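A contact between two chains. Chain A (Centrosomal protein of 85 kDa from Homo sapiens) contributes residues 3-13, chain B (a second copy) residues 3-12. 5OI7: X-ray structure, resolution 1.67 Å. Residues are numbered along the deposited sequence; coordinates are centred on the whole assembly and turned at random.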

# COMPACT_ATOMS: atom_id res chain seq x y z
N SER A 3 3.21 -61.37 -8.27
CA SER A 3 4.60 -61.49 -7.85
C SER A 3 5.06 -60.20 -7.20
O SER A 3 4.43 -59.14 -7.33
CB SER A 3 5.50 -61.82 -9.04
OG SER A 3 5.54 -60.74 -9.96
N TRP A 4 6.18 -60.28 -6.48
CA TRP A 4 6.74 -59.07 -5.89
C TRP A 4 7.24 -58.11 -6.95
O TRP A 4 7.14 -56.89 -6.78
CB TRP A 4 7.85 -59.43 -4.90
CG TRP A 4 7.30 -59.88 -3.59
CD1 TRP A 4 7.31 -61.15 -3.09
CD2 TRP A 4 6.62 -59.07 -2.63
NE1 TRP A 4 6.69 -61.18 -1.86
CE2 TRP A 4 6.26 -59.91 -1.55
CE3 TRP A 4 6.29 -57.71 -2.56
CZ2 TRP A 4 5.58 -59.44 -0.43
CZ3 TRP A 4 5.62 -57.24 -1.44
CH2 TRP A 4 5.27 -58.10 -0.40
N GLN A 5 7.77 -58.63 -8.06
CA GLN A 5 8.12 -57.76 -9.19
C GLN A 5 6.91 -56.98 -9.67
O GLN A 5 6.99 -55.77 -9.93
CB GLN A 5 8.71 -58.59 -10.33
CG GLN A 5 9.01 -57.78 -11.58
CD GLN A 5 9.41 -58.65 -12.76
OE1 GLN A 5 10.57 -59.04 -12.90
NE2 GLN A 5 8.44 -58.97 -13.61
N LYS A 6 5.76 -57.65 -9.81
CA LYS A 6 4.56 -56.96 -10.28
C LYS A 6 4.06 -55.95 -9.25
O LYS A 6 3.58 -54.87 -9.61
CB LYS A 6 3.45 -57.96 -10.60
CG LYS A 6 2.14 -57.29 -10.97
CD LYS A 6 2.21 -56.69 -12.37
CE LYS A 6 1.32 -55.46 -12.50
NZ LYS A 6 1.83 -54.30 -11.71
N ARG A 7 4.14 -56.30 -7.96
CA ARG A 7 3.75 -55.34 -6.93
C ARG A 7 4.70 -54.15 -6.91
O ARG A 7 4.28 -53.01 -6.70
CB ARG A 7 3.71 -56.04 -5.57
CG ARG A 7 2.71 -57.18 -5.51
CD ARG A 7 2.77 -57.88 -4.16
NE ARG A 7 1.93 -59.07 -4.13
CZ ARG A 7 0.71 -59.12 -3.60
NH1 ARG A 7 0.17 -58.04 -3.06
NH2 ARG A 7 0.03 -60.26 -3.61
N TYR A 8 5.99 -54.40 -7.14
CA TYR A 8 6.95 -53.31 -7.29
C TYR A 8 6.54 -52.39 -8.43
O TYR A 8 6.53 -51.16 -8.28
CB TYR A 8 8.35 -53.87 -7.53
CG TYR A 8 9.41 -52.82 -7.79
CD1 TYR A 8 9.65 -52.35 -9.07
CD2 TYR A 8 10.17 -52.30 -6.74
CE1 TYR A 8 10.62 -51.39 -9.31
CE2 TYR A 8 11.14 -51.35 -6.97
CZ TYR A 8 11.36 -50.90 -8.25
OH TYR A 8 12.33 -49.95 -8.47
N ASP A 9 6.21 -52.97 -9.59
CA ASP A 9 5.81 -52.16 -10.74
C ASP A 9 4.59 -51.30 -10.42
O ASP A 9 4.51 -50.15 -10.85
CB ASP A 9 5.52 -53.05 -11.95
CG ASP A 9 6.78 -53.60 -12.59
OD1 ASP A 9 7.87 -53.03 -12.39
OD2 ASP A 9 6.67 -54.63 -13.29
N SER A 10 3.62 -51.87 -9.70
CA SER A 10 2.44 -51.09 -9.32
C SER A 10 2.81 -49.96 -8.38
O SER A 10 2.29 -48.84 -8.50
CB SER A 10 1.40 -52.00 -8.66
OG SER A 10 0.77 -52.85 -9.61
N LEU A 11 3.71 -50.22 -7.43
CA LEU A 11 4.16 -49.18 -6.52
C LEU A 11 4.93 -48.10 -7.27
O LEU A 11 4.81 -46.91 -6.95
CB LEU A 11 5.01 -49.78 -5.40
CG LEU A 11 5.22 -48.92 -4.15
CD1 LEU A 11 3.87 -48.50 -3.57
CD2 LEU A 11 6.06 -49.64 -3.10
N GLN A 12 5.70 -48.49 -8.29
CA GLN A 12 6.47 -47.49 -9.04
C GLN A 12 5.56 -46.56 -9.83
O GLN A 12 5.90 -45.39 -10.04
CB GLN A 12 7.46 -48.18 -9.98
CG GLN A 12 8.15 -47.25 -10.97
CD GLN A 12 9.05 -46.23 -10.30
OE1 GLN A 12 9.52 -46.44 -9.19
NE2 GLN A 12 9.30 -45.12 -10.99
N LYS A 13 4.40 -47.06 -10.28
CA LYS A 13 3.44 -46.16 -10.91
C LYS A 13 2.95 -45.10 -9.93
O LYS A 13 2.72 -43.95 -10.31
CB LYS A 13 2.25 -46.96 -11.46
CG LYS A 13 2.63 -47.95 -12.56
CD LYS A 13 1.49 -48.91 -12.86
CE LYS A 13 0.29 -48.17 -13.41
NZ LYS A 13 -0.93 -49.01 -13.48
N SER B 3 16.05 -58.89 -3.53
CA SER B 3 14.79 -59.45 -3.98
C SER B 3 13.83 -58.33 -4.38
O SER B 3 13.98 -57.18 -3.97
CB SER B 3 14.16 -60.32 -2.90
OG SER B 3 13.70 -59.52 -1.81
N TRP B 4 12.83 -58.69 -5.19
CA TRP B 4 11.81 -57.70 -5.52
C TRP B 4 11.03 -57.28 -4.29
O TRP B 4 10.59 -56.13 -4.20
CB TRP B 4 10.88 -58.25 -6.60
CG TRP B 4 11.53 -58.32 -7.94
CD1 TRP B 4 12.03 -59.43 -8.55
CD2 TRP B 4 11.78 -57.22 -8.83
NE1 TRP B 4 12.57 -59.10 -9.76
CE2 TRP B 4 12.43 -57.75 -9.96
CE3 TRP B 4 11.52 -55.85 -8.77
CZ2 TRP B 4 12.82 -56.95 -11.04
CZ3 TRP B 4 11.90 -55.06 -9.84
CH2 TRP B 4 12.54 -55.61 -10.96
N GLN B 5 10.84 -58.19 -3.33
CA GLN B 5 10.16 -57.81 -2.10
C GLN B 5 10.96 -56.77 -1.33
O GLN B 5 10.39 -55.81 -0.80
CB GLN B 5 9.91 -59.04 -1.22
CG GLN B 5 9.23 -58.69 0.09
CD GLN B 5 8.95 -59.90 0.96
OE1 GLN B 5 9.33 -61.03 0.63
NE2 GLN B 5 8.29 -59.66 2.08
N LYS B 6 12.28 -56.93 -1.26
CA LYS B 6 13.12 -55.93 -0.60
C LYS B 6 13.08 -54.61 -1.34
O LYS B 6 12.99 -53.54 -0.72
CB LYS B 6 14.55 -56.45 -0.48
CG LYS B 6 15.59 -55.37 -0.19
CD LYS B 6 15.45 -54.78 1.21
CE LYS B 6 16.48 -53.69 1.44
NZ LYS B 6 16.46 -53.18 2.84
N ARG B 7 13.11 -54.65 -2.68
CA ARG B 7 13.01 -53.42 -3.46
C ARG B 7 11.65 -52.76 -3.27
O ARG B 7 11.54 -51.53 -3.25
CB ARG B 7 13.24 -53.71 -4.94
CG ARG B 7 14.62 -54.24 -5.28
CD ARG B 7 14.67 -54.66 -6.74
NE ARG B 7 15.98 -55.15 -7.13
CZ ARG B 7 16.20 -55.91 -8.20
NH1 ARG B 7 15.18 -56.27 -8.98
NH2 ARG B 7 17.42 -56.31 -8.49
N TYR B 8 10.59 -53.57 -3.15
CA TYR B 8 9.27 -53.03 -2.84
C TYR B 8 9.30 -52.30 -1.50
O TYR B 8 8.79 -51.18 -1.38
CB TYR B 8 8.24 -54.17 -2.81
CG TYR B 8 6.84 -53.73 -2.48
CD1 TYR B 8 6.44 -53.51 -1.17
CD2 TYR B 8 5.90 -53.54 -3.49
CE1 TYR B 8 5.16 -53.11 -0.86
CE2 TYR B 8 4.60 -53.13 -3.19
CZ TYR B 8 4.24 -52.92 -1.88
OH TYR B 8 2.96 -52.52 -1.57
N ASP B 9 9.92 -52.91 -0.49
CA ASP B 9 9.97 -52.28 0.83
C ASP B 9 10.72 -50.95 0.77
O ASP B 9 10.33 -49.98 1.43
CB ASP B 9 10.62 -53.23 1.83
CG ASP B 9 10.61 -52.68 3.24
OD1 ASP B 9 9.53 -52.59 3.84
OD2 ASP B 9 11.70 -52.34 3.75
N SER B 10 11.81 -50.89 -0.01
CA SER B 10 12.54 -49.63 -0.13
C SER B 10 11.74 -48.60 -0.93
O SER B 10 11.82 -47.40 -0.65
CB SER B 10 13.90 -49.87 -0.79
OG SER B 10 14.70 -50.73 -0.01
N LEU B 11 10.98 -49.06 -1.93
CA LEU B 11 10.20 -48.12 -2.73
C LEU B 11 9.04 -47.54 -1.93
O LEU B 11 8.67 -46.38 -2.14
CB LEU B 11 9.68 -48.82 -3.99
CG LEU B 11 9.21 -47.90 -5.11
CD1 LEU B 11 10.33 -46.97 -5.55
CD2 LEU B 11 8.69 -48.72 -6.29
N GLN B 12 8.47 -48.32 -1.01
CA GLN B 12 7.40 -47.80 -0.16
C GLN B 12 7.91 -46.66 0.72
O GLN B 12 7.18 -45.70 0.99
CB GLN B 12 6.81 -48.92 0.69
CG GLN B 12 5.78 -48.45 1.72
CD GLN B 12 4.53 -47.87 1.08
OE1 GLN B 12 4.14 -48.27 -0.02
NE2 GLN B 12 3.90 -46.93 1.77
O HOH W 1 13.30 -60.14 -12.40

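Both stretches are helical from residue 4 onward and run in nearly the same direction: their axes cross at 20° and approach to 8.4 Å, and matching residues face each other, with A:Tyr8 CA 5.0 Å from B:Tyr8 CA. The pairing buries 767 Å² and includes no direct hydrogen bond between the stretches, so its evidence lies in apolar and aromatic geometry.

Each helix opens with a serine cap. A:Ser3 OG accepts from A:Lys6 N at 3.1 Å, satisfying an amide that the first turn leaves without a backbone partner; chain B repeats this bond.

At A:Trp4 the helices come close enough for A:Trp4 CB to lie 3.7 Å from B:Trp4 CB. With chi1 in m, the indole lies against chain B: B:Gln5 CB sits 3.6 Å from the centroid of the A:Trp4 five-membered ring, 10° off its normal, a CH-pi contact. The six-membered ring turns its edge to the face of B:Tyr8, with centroids 5.3 Å apart and planes at 67°.

A:Gln5 returns the CH-pi contact, its CB 3.6 Å from the centroid of the B:Trp4 five-membered ring. Its amide end adds a polar link through one water, which donates to A:Gln5 OE1 at 3.0 Å and accepts from B:Trp4 NE1 at 2.9 Å.

A:Lys6 points away, and its NZ donates to A:Ser10 OG at 2.8 Å. A:Arg7 starts toward chain B, but its end leads off.

The A:Tyr8 ring is sandwiched: B:Trp4 presents its edge to one face, and B:Leu11 CD2 covers the other, 4.0 Å from the ring centroid. A:Leu11 reciprocates, its CD2 lying 3.8 Å from the centroid of the B:Tyr8 ring and also 3.8 Å from B:Leu11 CB. Beyond it, A:Gln12 N approaches B:Leu11 CD2 at 3.6 Å.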